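PDB 1Y8C: S-adenosylmethionine-dependent methyltransferase from Clostridium acetobutylicum, which probably transfers methyl groups from S-adenosylmethionine to an acceptor that remains unidentified. Local coordinates for residues L42-G47 with Q91-L96; D25-K30 with L104-L109; K5-Y10 with C46-L51. All coordinates share one frame; numbering follows the deposited sequence.

Contact 1: L42-G47 with Q91-L96; sequences LDLACG and QDISNL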
ATOM      1  N   LEU A  42       0.670   5.806  11.880  1.00 51.76           N
ATOM      2  CA  LEU A  42      -0.571   5.563  11.156  1.00 51.58           C
ATOM      3  C   LEU A  42      -0.299   4.837   9.840  1.00 51.95           C
ATOM      4  O   LEU A  42       0.478   5.301   8.985  1.00 51.37           O
ATOM      5  CB  LEU A  42      -1.275   6.884  10.835  1.00 51.44           C
ATOM      6  CG  LEU A  42      -2.455   6.794   9.852  1.00 50.17           C
ATOM      7  CD1 LEU A  42      -3.667   6.214  10.567  1.00 50.83           C
ATOM      8  CD2 LEU A  42      -2.783   8.167   9.293  1.00 47.36           C
ATOM      9  N   ASP A  43      -0.950   3.700   9.669  1.00 51.76           N
ATOM     10  CA  ASP A  43      -0.799   2.952   8.440  1.00 52.45           C
ATOM     11  C   ASP A  43      -2.141   2.963   7.708  1.00 52.18           C
ATOM     12  O   ASP A  43      -3.123   2.400   8.190  1.00 50.68           O
ATOM     13  CB  ASP A  43      -0.361   1.526   8.753  1.00 55.79           C
ATOM     14  CG  ASP A  43      -0.187   0.699   7.513  1.00 61.37           C
ATOM     15  OD1 ASP A  43       0.112   1.297   6.450  1.00 63.35           O
ATOM     16  OD2 ASP A  43      -0.341  -0.542   7.597  1.00 62.30           O
ATOM     17  N   LEU A  44      -2.180   3.630   6.558  1.00 52.45           N
ATOM     18  CA  LEU A  44      -3.389   3.728   5.736  1.00 55.31           C
ATOM     19  C   LEU A  44      -3.439   2.541   4.796  1.00 56.08           C
ATOM     20  O   LEU A  44      -2.432   2.205   4.181  1.00 60.58           O
ATOM     21  CB  LEU A  44      -3.355   4.987   4.877  1.00 52.78           C
ATOM     22  CG  LEU A  44      -3.273   6.326   5.579  1.00 52.14           C
ATOM     23  CD1 LEU A  44      -2.866   7.399   4.576  1.00 51.66           C
ATOM     24  CD2 LEU A  44      -4.608   6.637   6.221  1.00 49.37           C
ATOM     25  N   ALA A  45      -4.604   1.930   4.651  1.00 56.31           N
ATOM     26  CA  ALA A  45      -4.729   0.776   3.769  1.00 56.73           C
ATOM     27  C   ALA A  45      -3.881  -0.339   4.364  1.00 56.69           C
ATOM     28  O   ALA A  45      -3.089  -0.978   3.669  1.00 55.95           O
ATOM     29  CB  ALA A  45      -4.226   1.125   2.373  1.00 56.16           C
ATOM     30  N   CYS A  46      -4.047  -0.559   5.663  1.00 55.45           N
ATOM     31  CA  CYS A  46      -3.293  -1.584   6.357  1.00 54.48           C
ATOM     32  C   CYS A  46      -3.622  -3.013   5.917  1.00 53.06           C
ATOM     33  O   CYS A  46      -2.893  -3.942   6.256  1.00 52.60           O
ATOM     34  CB  CYS A  46      -3.531  -1.455   7.858  1.00 54.74           C
ATOM     35  SG  CYS A  46      -5.220  -1.797   8.331  1.00 56.02           S
ATOM     36  N   GLY A  47      -4.710  -3.195   5.177  1.00 50.94           N
ATOM     37  CA  GLY A  47      -5.075  -4.533   4.746  1.00 53.18           C
ATOM     38  C   GLY A  47      -5.215  -5.472   5.924  1.00 55.23           C
ATOM     39  O   GLY A  47      -5.896  -5.144   6.894  1.00 57.36           O
ATOM     40  N   GLN A  91     -12.312   3.455   7.054  1.00 59.44           N
ATOM     41  CA  GLN A  91     -12.562   4.714   6.354  1.00 60.03           C
ATOM     42  C   GLN A  91     -11.932   4.724   4.985  1.00 61.78           C
ATOM     43  O   GLN A  91     -11.012   3.957   4.708  1.00 59.89           O
ATOM     44  CB  GLN A  91     -11.979   5.891   7.133  1.00 58.13           C
ATOM     45  CG  GLN A  91     -12.644   6.149   8.447  1.00 57.62           C
ATOM     46  CD  GLN A  91     -11.998   7.280   9.201  1.00 58.20           C
ATOM     47  OE1 GLN A  91     -11.230   8.063   8.644  1.00 57.14           O
ATOM     48  NE2 GLN A  91     -12.322   7.387  10.478  1.00 60.27           N
ATOM     49  N   ASP A  92     -12.433   5.607   4.131  1.00 64.66           N
ATOM     50  CA  ASP A  92     -11.889   5.759   2.790  1.00 68.62           C
ATOM     51  C   ASP A  92     -10.733   6.765   2.862  1.00 70.06           C
ATOM     52  O   ASP A  92     -10.917   7.897   3.310  1.00 70.20           O
ATOM     53  CB  ASP A  92     -12.974   6.268   1.835  1.00 73.38           C
ATOM     54  CG  ASP A  92     -12.418   6.679   0.477  1.00 79.02           C
ATOM     55  OD1 ASP A  92     -11.731   5.851  -0.165  1.00 82.40           O
ATOM     56  OD2 ASP A  92     -12.670   7.833   0.051  1.00 81.22           O
ATOM     57  N   ILE A  93      -9.548   6.341   2.425  1.00 71.76           N
ATOM     58  CA  ILE A  93      -8.344   7.185   2.437  1.00 73.33           C
ATOM     59  C   ILE A  93      -8.564   8.599   1.885  1.00 72.60           C
ATOM     60  O   ILE A  93      -7.951   9.557   2.351  1.00 72.45           O
ATOM     61  CB  ILE A  93      -7.184   6.541   1.619  1.00 74.88           C
ATOM     62  CG1 ILE A  93      -7.501   5.078   1.287  1.00 76.22           C
ATOM     63  CG2 ILE A  93      -5.893   6.598   2.416  1.00 76.41           C
ATOM     64  CD1 ILE A  93      -6.512   4.441   0.325  1.00 74.87           C
ATOM     65  N   SER A  94      -9.434   8.724   0.888  1.00 72.64           N
ATOM     66  CA  SER A  94      -9.719  10.022   0.286  1.00 72.00           C
ATOM     67  C   SER A  94     -10.368  10.950   1.299  1.00 71.21           C
ATOM     68  O   SER A  94     -10.209  12.163   1.229  1.00 70.60           O
ATOM     69  CB  SER A  94     -10.644   9.844  -0.914  1.00 73.60           C
ATOM     70  OG  SER A  94     -10.109   8.904  -1.832  1.00 77.92           O
ATOM     71  N   ASN A  95     -11.111  10.369   2.237  1.00 72.75           N
ATOM     72  CA  ASN A  95     -11.779  11.144   3.287  1.00 73.10           C
ATOM     73  C   ASN A  95     -11.343  10.707   4.681  1.00 71.86           C
ATOM     74  O   ASN A  95     -12.170  10.421   5.545  1.00 70.38           O
ATOM     75  CB  ASN A  95     -13.298  11.015   3.166  1.00 73.91           C
ATOM     76  CG  ASN A  95     -13.820  11.576   1.866  1.00 76.00           C
ATOM     77  OD1 ASN A  95     -13.541  12.730   1.521  1.00 76.36           O
ATOM     78  ND2 ASN A  95     -14.587  10.771   1.135  1.00 75.39           N
ATOM     79  N   LEU A  96     -10.033  10.649   4.886  1.00 71.78           N
ATOM     80  CA  LEU A  96      -9.469  10.265   6.168  1.00 70.10           C
ATOM     81  C   LEU A  96      -9.964  11.248   7.239  1.00 69.56           C
ATOM     82  O   LEU A  96      -9.774  12.459   7.106  1.00 69.90           O
ATOM     83  CB  LEU A  96      -7.943  10.303   6.071  1.00 70.08           C
ATOM     84  CG  LEU A  96      -7.142   9.967   7.329  1.00 71.86           C
ATOM     85  CD1 LEU A  96      -7.421   8.521   7.735  1.00 73.52           C
ATOM     86  CD2 LEU A  96      -5.658  10.169   7.071  1.00 70.53           C
TER
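L44, the last residue of strand 40-44, faces I93 at the start of a short 3-10 turn, their CA atoms 6.9 Å apart, a gap filled by side chains. The turn is closed by N95 N donating to D92 O (2.7 Å), and it presents I93 and L96 together to the strand. L42 and L44, two residues apart on the extended chain, both point toward them, while D43 between them turns to the other side of the sheet. L44 touches both loop residues. Its CG stands beside the backbone N (chi1 -60°), and the two methyls are shared out: CD1 packs on I93 CG2 at 3.8 Å, and CD2 nestles against L96 CD1 at 3.7 Å, with L96 CD2 almost as near. The L44 and L96 side chains cross at about a right angle, whereas L42 and L96 meet tip to tip through their CD2 methyls, 4.1 Å apart. Leucine suits positions 44 and 96 because its forked end can touch two neighbours at once. Helix 118-129 extends the same apolar layer, with Y124 on L44 and I93 and A127 on L96. Since every touch across the two segments is between aliphatic carbons, cohesion here comes from burying hydrocarbon and fitting shapes, without directional polar bonds: the loop after strand 87-89 is held to a central strand by its apolar side chains.

Contact 2: D25-K30 with L104-L109; sequences DFIIEK and LITCCL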
ATOM      1  N   ASP A  25      11.952  -2.680   7.423  1.00 57.34           N
ATOM      2  CA  ASP A  25      13.303  -2.270   7.820  1.00 56.96           C
ATOM      3  C   ASP A  25      13.713  -1.022   7.058  1.00 56.39           C
ATOM      4  O   ASP A  25      14.266  -0.086   7.641  1.00 56.19           O
ATOM      5  CB  ASP A  25      14.319  -3.379   7.551  1.00 58.82           C
ATOM      6  CG  ASP A  25      14.073  -4.611   8.409  1.00 63.47           C
ATOM      7  OD1 ASP A  25      13.103  -4.592   9.218  1.00 67.42           O
ATOM      8  OD2 ASP A  25      14.840  -5.594   8.275  1.00 60.46           O
ATOM      9  N   PHE A  26      13.456  -1.010   5.753  1.00 55.95           N
ATOM     10  CA  PHE A  26      13.803   0.153   4.953  1.00 55.82           C
ATOM     11  C   PHE A  26      13.113   1.381   5.535  1.00 56.82           C
ATOM     12  O   PHE A  26      13.715   2.452   5.630  1.00 57.89           O
ATOM     13  CB  PHE A  26      13.356  -0.007   3.502  1.00 51.86           C
ATOM     14  CG  PHE A  26      13.601   1.225   2.662  1.00 50.14           C
ATOM     15  CD1 PHE A  26      14.878   1.527   2.197  1.00 50.94           C
ATOM     16  CD2 PHE A  26      12.557   2.080   2.334  1.00 51.08           C
ATOM     17  CE1 PHE A  26      15.119   2.666   1.424  1.00 49.44           C
ATOM     18  CE2 PHE A  26      12.781   3.229   1.560  1.00 51.36           C
ATOM     19  CZ  PHE A  26      14.065   3.516   1.101  1.00 51.07           C
ATOM     20  N   ILE A  27      11.848   1.226   5.921  1.00 55.84           N
ATOM     21  CA  ILE A  27      11.100   2.349   6.457  1.00 55.72           C
ATOM     22  C   ILE A  27      11.667   2.818   7.782  1.00 57.08           C
ATOM     23  O   ILE A  27      11.831   4.017   8.001  1.00 56.47           O
ATOM     24  CB  ILE A  27       9.620   2.005   6.648  1.00 55.97           C
ATOM     25  CG1 ILE A  27       8.999   1.614   5.304  1.00 55.38           C
ATOM     26  CG2 ILE A  27       8.883   3.211   7.207  1.00 55.27           C
ATOM     27  CD1 ILE A  27       7.658   0.930   5.429  1.00 52.06           C
ATOM     28  N   ILE A  28      11.962   1.879   8.671  1.00 58.22           N
ATOM     29  CA  ILE A  28      12.523   2.243   9.962  1.00 59.51           C
ATOM     30  C   ILE A  28      13.833   2.997   9.732  1.00 60.93           C
ATOM     31  O   ILE A  28      14.087   4.037  10.341  1.00 58.38           O
ATOM     32  CB  ILE A  28      12.825   0.999  10.819  1.00 59.48           C
ATOM     33  CG1 ILE A  28      11.546   0.230  11.101  1.00 57.52           C
ATOM     34  CG2 ILE A  28      13.464   1.433  12.134  1.00 58.02           C
ATOM     35  CD1 ILE A  28      10.550   1.034  11.908  1.00 62.49           C
ATOM     36  N   GLU A  29      14.652   2.456   8.837  1.00 63.07           N
ATOM     37  CA  GLU A  29      15.944   3.038   8.509  1.00 66.05           C
ATOM     38  C   GLU A  29      15.801   4.500   8.104  1.00 64.92           C
ATOM     39  O   GLU A  29      16.528   5.380   8.580  1.00 64.52           O
ATOM     40  CB  GLU A  29      16.588   2.236   7.374  1.00 70.76           C
ATOM     41  CG  GLU A  29      17.959   2.719   6.923  1.00 78.59           C
ATOM     42  CD  GLU A  29      18.401   2.065   5.612  1.00 84.53           C
ATOM     43  OE1 GLU A  29      19.537   2.353   5.147  1.00 86.30           O
ATOM     44  OE2 GLU A  29      17.607   1.265   5.045  1.00 85.14           O
ATOM     45  N   LYS A  30      14.855   4.755   7.217  1.00 64.17           N
ATOM     46  CA  LYS A  30      14.609   6.107   6.754  1.00 63.57           C
ATOM     47  C   LYS A  30      14.073   6.991   7.879  1.00 62.09           C
ATOM     48  O   LYS A  30      14.355   8.187   7.928  1.00 59.80           O
ATOM     49  CB  LYS A  30      13.666   6.057   5.550  1.00 63.59           C
ATOM     50  CG  LYS A  30      14.393   5.576   4.300  1.00 64.45           C
ATOM     51  CD  LYS A  30      15.387   6.645   3.853  1.00 67.02           C
ATOM     52  CE  LYS A  30      16.418   6.133   2.854  1.00 68.07           C
ATOM     53  NZ  LYS A  30      17.411   5.219   3.496  1.00 69.83           N
ATOM     54  N   LEU A 104       4.931   9.112  11.667  1.00 52.01           N
ATOM     55  CA  LEU A 104       5.102   8.312  10.478  1.00 51.48           C
ATOM     56  C   LEU A 104       3.761   7.855   9.919  1.00 52.61           C
ATOM     57  O   LEU A 104       2.927   7.312  10.649  1.00 54.54           O
ATOM     58  CB  LEU A 104       5.955   7.078  10.785  1.00 51.10           C
ATOM     59  CG  LEU A 104       5.939   6.005   9.677  1.00 50.69           C
ATOM     60  CD1 LEU A 104       6.526   6.607   8.423  1.00 51.85           C
ATOM     61  CD2 LEU A 104       6.727   4.763  10.098  1.00 50.63           C
ATOM     62  N   ILE A 105       3.557   8.080   8.628  1.00 49.50           N
ATOM     63  CA  ILE A 105       2.337   7.641   7.967  1.00 48.50           C
ATOM     64  C   ILE A 105       2.776   6.770   6.796  1.00 49.30           C
ATOM     65  O   ILE A 105       3.662   7.160   6.024  1.00 45.46           O
ATOM     66  CB  ILE A 105       1.499   8.841   7.428  1.00 50.21           C
ATOM     67  CG1 ILE A 105       0.998   9.699   8.598  1.00 52.67           C
ATOM     68  CG2 ILE A 105       0.322   8.339   6.616  1.00 46.19           C
ATOM     69  CD1 ILE A 105       0.267  10.964   8.178  1.00 50.77           C
ATOM     70  N   THR A 106       2.195   5.578   6.689  1.00 49.38           N
ATOM     71  CA  THR A 106       2.531   4.687   5.579  1.00 49.93           C
ATOM     72  C   THR A 106       1.322   4.273   4.768  1.00 52.71           C
ATOM     73  O   THR A 106       0.211   4.137   5.274  1.00 54.04           O
ATOM     74  CB  THR A 106       3.204   3.351   6.013  1.00 50.51           C
ATOM     75  OG1 THR A 106       2.326   2.624   6.882  1.00 49.52           O
ATOM     76  CG2 THR A 106       4.526   3.599   6.679  1.00 50.60           C
ATOM     77  N   CYS A 107       1.562   4.064   3.488  1.00 53.72           N
ATOM     78  CA  CYS A 107       0.520   3.616   2.589  1.00 55.26           C
ATOM     79  C   CYS A 107       1.269   2.874   1.505  1.00 55.36           C
ATOM     80  O   CYS A 107       1.790   3.474   0.559  1.00 55.17           O
ATOM     81  CB  CYS A 107      -0.245   4.798   2.018  1.00 53.71           C
ATOM     82  SG  CYS A 107      -1.612   4.275   1.011  1.00 58.39           S
ATOM     83  N   CYS A 108       1.323   1.560   1.666  1.00 57.08           N
ATOM     84  CA  CYS A 108       2.061   0.701   0.751  1.00 59.40           C
ATOM     85  C   CYS A 108       1.208  -0.201  -0.150  1.00 59.15           C
ATOM     86  O   CYS A 108      -0.012  -0.026  -0.255  1.00 59.94           O
ATOM     87  CB  CYS A 108       3.028  -0.147   1.583  1.00 60.36           C
ATOM     88  SG  CYS A 108       3.976   0.858   2.795  1.00 66.20           S
ATOM     89  N   LEU A 109       1.870  -1.153  -0.812  1.00 56.85           N
ATOM     90  CA  LEU A 109       1.211  -2.115  -1.692  1.00 53.45           C
ATOM     91  C   LEU A 109       0.356  -1.461  -2.760  1.00 53.08           C
ATOM     92  O   LEU A 109      -0.788  -1.856  -2.980  1.00 53.64           O
ATOM     93  CB  LEU A 109       0.348  -3.065  -0.866  1.00 55.23           C
ATOM     94  CG  LEU A 109       1.111  -3.913   0.157  1.00 57.69           C
ATOM     95  CD1 LEU A 109       0.136  -4.696   1.015  1.00 54.72           C
ATOM     96  CD2 LEU A 109       2.059  -4.859  -0.591  1.00 59.41           C
TER
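I27 has CG2 anti to its own nitrogen and CG1 beside it (chi1 -60°), and L104 swings its CG anti to the backbone N (chi1 167°); these two settings bring I27 CG2 to 3.9 Å from L104 CD2. The contact is a helix-on-sheet packing of the Rossmann-like methyltransferase fold: helix 20-32 lies on one face of the mainly parallel sheet, here over strand 104-107, which runs between strands 40-44 and 136-143. Alternation along the strand decides which residues take part. L104 and T106 point toward the helix, while I105 points to the other face, where it meets L42 and L44. The closest CA atoms, those of I27 and T106, are still 8.9 Å apart, so side chains span the gap. I27 does this well, because its two branches serve different neighbours. The I27 and L104 side chains cross at about a right angle, touching through CG2 and CD2; the long branch of I27, extended to CD1 (chi2 165°), reaches T106. I139 of strand 136-143 also packs against I27. A threonine suits the strand because it combines beta-branching with two chemically different arms. Its methyl CG2 faces the isoleucine, and its hydroxyl OG1 is hydrogen-bonded to both D43 OD1 and Y41 OH of strand 40-44, which satisfies a buried polar atom and ties the two strands together through side chains as well as backbone. On the helix, the aliphatic part of K30 lies on the ring of F26, with CG 3.8 Å above its plane, while the amine forms a salt bridge with E33. At the T106 end the approach is looser: I27 CD1 lies 4.3 Å from T106 CG2.

Contact 3: K5-Y10 with C46-L51; sequences KFAHIY and CGTGNL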
ATOM      1  N   LYS A   5      -4.567 -15.669   4.874  1.00 76.47           N
ATOM      2  CA  LYS A   5      -3.794 -16.617   4.078  1.00 75.22           C
ATOM      3  C   LYS A   5      -3.857 -16.189   2.619  1.00 72.88           C
ATOM      4  O   LYS A   5      -2.841 -16.118   1.927  1.00 72.09           O
ATOM      5  CB  LYS A   5      -4.377 -18.027   4.217  1.00 76.74           C
ATOM      6  CG  LYS A   5      -3.528 -19.139   3.604  1.00 79.60           C
ATOM      7  CD  LYS A   5      -4.341 -20.426   3.437  1.00 82.52           C
ATOM      8  CE  LYS A   5      -5.473 -20.218   2.417  1.00 83.93           C
ATOM      9  NZ  LYS A   5      -6.443 -21.351   2.312  1.00 83.46           N
ATOM     10  N   PHE A   6      -5.070 -15.904   2.162  1.00 71.67           N
ATOM     11  CA  PHE A   6      -5.295 -15.479   0.792  1.00 70.30           C
ATOM     12  C   PHE A   6      -4.491 -14.206   0.487  1.00 69.79           C
ATOM     13  O   PHE A   6      -3.922 -14.061  -0.600  1.00 68.48           O
ATOM     14  CB  PHE A   6      -6.791 -15.231   0.562  1.00 70.20           C
ATOM     15  CG  PHE A   6      -7.116 -14.778  -0.830  1.00 71.93           C
ATOM     16  CD1 PHE A   6      -6.968 -15.642  -1.912  1.00 72.52           C
ATOM     17  CD2 PHE A   6      -7.501 -13.464  -1.072  1.00 71.04           C
ATOM     18  CE1 PHE A   6      -7.196 -15.197  -3.210  1.00 73.19           C
ATOM     19  CE2 PHE A   6      -7.729 -13.014  -2.362  1.00 71.69           C
ATOM     20  CZ  PHE A   6      -7.575 -13.881  -3.435  1.00 72.28           C
ATOM     21  N   ALA A   7      -4.447 -13.287   1.448  1.00 67.18           N
ATOM     22  CA  ALA A   7      -3.699 -12.047   1.274  1.00 66.99           C
ATOM     23  C   ALA A   7      -2.219 -12.338   0.985  1.00 66.46           C
ATOM     24  O   ALA A   7      -1.586 -11.650   0.176  1.00 66.02           O
ATOM     25  CB  ALA A   7      -3.827 -11.176   2.526  1.00 67.50           C
ATOM     26  N   HIS A   8      -1.666 -13.345   1.659  1.00 64.88           N
ATOM     27  CA  HIS A   8      -0.269 -13.714   1.449  1.00 64.12           C
ATOM     28  C   HIS A   8      -0.130 -14.275   0.046  1.00 63.25           C
ATOM     29  O   HIS A   8       0.776 -13.904  -0.699  1.00 62.24           O
ATOM     30  CB  HIS A   8       0.181 -14.759   2.475  1.00 62.93           C
ATOM     31  CG  HIS A   8       0.288 -14.228   3.872  1.00 63.96           C
ATOM     32  ND1 HIS A   8       1.171 -13.228   4.223  1.00 63.91           N
ATOM     33  CD2 HIS A   8      -0.377 -14.552   5.007  1.00 62.86           C
ATOM     34  CE1 HIS A   8       1.045 -12.960   5.510  1.00 62.68           C
ATOM     35  NE2 HIS A   8       0.111 -13.751   6.009  1.00 62.15           N
ATOM     36  N   ILE A   9      -1.042 -15.171  -0.315  1.00 62.11           N
ATOM     37  CA  ILE A   9      -1.014 -15.769  -1.637  1.00 62.09           C
ATOM     38  C   ILE A   9      -1.010 -14.673  -2.700  1.00 61.51           C
ATOM     39  O   ILE A   9      -0.192 -14.691  -3.618  1.00 62.38           O
ATOM     40  CB  ILE A   9      -2.236 -16.687  -1.859  1.00 62.55           C
ATOM     41  CG1 ILE A   9      -2.215 -17.826  -0.832  1.00 60.58           C
ATOM     42  CG2 ILE A   9      -2.221 -17.237  -3.285  1.00 62.24           C
ATOM     43  CD1 ILE A   9      -3.450 -18.703  -0.846  1.00 57.98           C
ATOM     44  N   TYR A  10      -1.918 -13.714  -2.554  1.00 60.49           N
ATOM     45  CA  TYR A  10      -2.048 -12.607  -3.496  1.00 60.13           C
ATOM     46  C   TYR A  10      -0.748 -11.832  -3.636  1.00 59.86           C
ATOM     47  O   TYR A  10      -0.247 -11.624  -4.744  1.00 58.62           O
ATOM     48  CB  TYR A  10      -3.160 -11.651  -3.035  1.00 59.96           C
ATOM     49  CG  TYR A  10      -3.600 -10.642  -4.081  1.00 58.99           C
ATOM     50  CD1 TYR A  10      -4.648 -10.925  -4.952  1.00 58.65           C
ATOM     51  CD2 TYR A  10      -2.953  -9.414  -4.210  1.00 59.10           C
ATOM     52  CE1 TYR A  10      -5.046 -10.013  -5.927  1.00 57.97           C
ATOM     53  CE2 TYR A  10      -3.335  -8.497  -5.184  1.00 59.36           C
ATOM     54  CZ  TYR A  10      -4.384  -8.803  -6.040  1.00 59.31           C
ATOM     55  OH  TYR A  10      -4.759  -7.893  -7.005  1.00 59.54           O
ATOM     56  N   CYS A  46      -4.047  -0.559   5.663  1.00 55.45           N
ATOM     57  CA  CYS A  46      -3.293  -1.584   6.357  1.00 54.48           C
ATOM     58  C   CYS A  46      -3.622  -3.013   5.917  1.00 53.06           C
ATOM     59  O   CYS A  46      -2.893  -3.942   6.256  1.00 52.60           O
ATOM     60  CB  CYS A  46      -3.531  -1.455   7.858  1.00 54.74           C
ATOM     61  SG  CYS A  46      -5.220  -1.797   8.331  1.00 56.02           S
ATOM     62  N   GLY A  47      -4.710  -3.195   5.177  1.00 50.94           N
ATOM     63  CA  GLY A  47      -5.075  -4.533   4.746  1.00 53.18           C
ATOM     64  C   GLY A  47      -5.215  -5.472   5.924  1.00 55.23           C
ATOM     65  O   GLY A  47      -5.896  -5.144   6.894  1.00 57.36           O
ATOM     66  N   THR A  48      -4.581  -6.640   5.860  1.00 58.06           N
ATOM     67  CA  THR A  48      -4.642  -7.582   6.982  1.00 59.06           C
ATOM     68  C   THR A  48      -3.488  -7.368   7.959  1.00 59.10           C
ATOM     69  O   THR A  48      -3.169  -8.255   8.737  1.00 60.04           O
ATOM     70  CB  THR A  48      -4.592  -9.043   6.512  1.00 59.31           C
ATOM     71  OG1 THR A  48      -3.375  -9.262   5.788  1.00 60.51           O
ATOM     72  CG2 THR A  48      -5.792  -9.353   5.639  1.00 59.15           C
ATOM     73  N   GLY A  49      -2.857  -6.201   7.890  1.00 58.58           N
ATOM     74  CA  GLY A  49      -1.786  -5.871   8.805  1.00 60.07           C
ATOM     75  C   GLY A  49      -0.436  -6.530   8.634  1.00 61.71           C
ATOM     76  O   GLY A  49       0.310  -6.657   9.607  1.00 62.08           O
ATOM     77  N   ASN A  50      -0.097  -6.930   7.413  1.00 63.01           N
ATOM     78  CA  ASN A  50       1.187  -7.581   7.176  1.00 63.51           C
ATOM     79  C   ASN A  50       2.367  -6.641   7.291  1.00 63.07           C
ATOM     80  O   ASN A  50       3.496  -7.064   7.497  1.00 64.53           O
ATOM     81  CB  ASN A  50       1.187  -8.260   5.806  1.00 64.43           C
ATOM     82  CG  ASN A  50       0.389  -9.538   5.812  1.00 66.02           C
ATOM     83  OD1 ASN A  50       0.388 -10.260   6.807  1.00 65.67           O
ATOM     84  ND2 ASN A  50      -0.283  -9.838   4.707  1.00 67.83           N
ATOM     85  N   LEU A  51       2.100  -5.354   7.178  1.00 63.64           N
ATOM     86  CA  LEU A  51       3.158  -4.372   7.264  1.00 62.54           C
ATOM     87  C   LEU A  51       3.053  -3.684   8.625  1.00 61.97           C
ATOM     88  O   LEU A  51       4.051  -3.285   9.220  1.00 61.95           O
ATOM     89  CB  LEU A  51       2.977  -3.379   6.126  1.00 63.41           C
ATOM     90  CG  LEU A  51       4.178  -2.686   5.503  1.00 65.66           C
ATOM     91  CD1 LEU A  51       3.866  -2.409   4.047  1.00 66.31           C
ATOM     92  CD2 LEU A  51       4.497  -1.413   6.238  1.00 64.92           C
TER
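T48 OG1 makes a weak hydrogen bond with N4 OD1 and has the A7 methyl beside it, CB lying 3.8 Å from OG1 and 4.1 Å from T48 CG2. So small a residue as A7 lets helix 3-15 come close to the loop. Next to A7 in the helix, H8 reaches across with CG beside its backbone N (chi1 -70°). N50 OD1 comes within 3.1 Å of H8 CE1, a close approach to a ring carbon and not a hydrogen bond; the side chains cross obliquely, with amide and imidazole planes inclined by 35°. Y20 touches both partners. The loop is shaped by a type II' turn, closed by G49 N donating to C46 O (2.8 Å). G47 and G49 both adopt positive phi, a conformation readily available to glycine. G47 N also bonds D66 OD2, and T48 O accepts from K78 NZ. This sequence, following directly on a central strand, corresponds to the glycine-rich first motif of the Rossmann-like methyltransferases, which in relatives lines the S-adenosylmethionine pocket; here helix 3-15 packs beside it.

Overall arrangement
From the N terminus, helix 3-15 comes first, and contact 3 brings it against the loop 46-51 that follows strand 40-44. Helix 20-32 lies within that span, and contact 2 joins it to strand 104-107 farther on, so contacts 2 and 3 cross along the chain. Contact 1 closes the span from 42-47 to 91-96 and is nested inside the loop of contact 2; it shares C46 and G47 with contact 3. In space, contacts 1 and 2 meet on neighbouring strands, where L44 N bonds T106 O (2.8 Å), and L51 packs against I27 and C108 to connect contacts 2 and 3. They join helix 20-32 and the loop after strand 87-89 to the central sheet, and helix 3-15 to the glycine-rich loop.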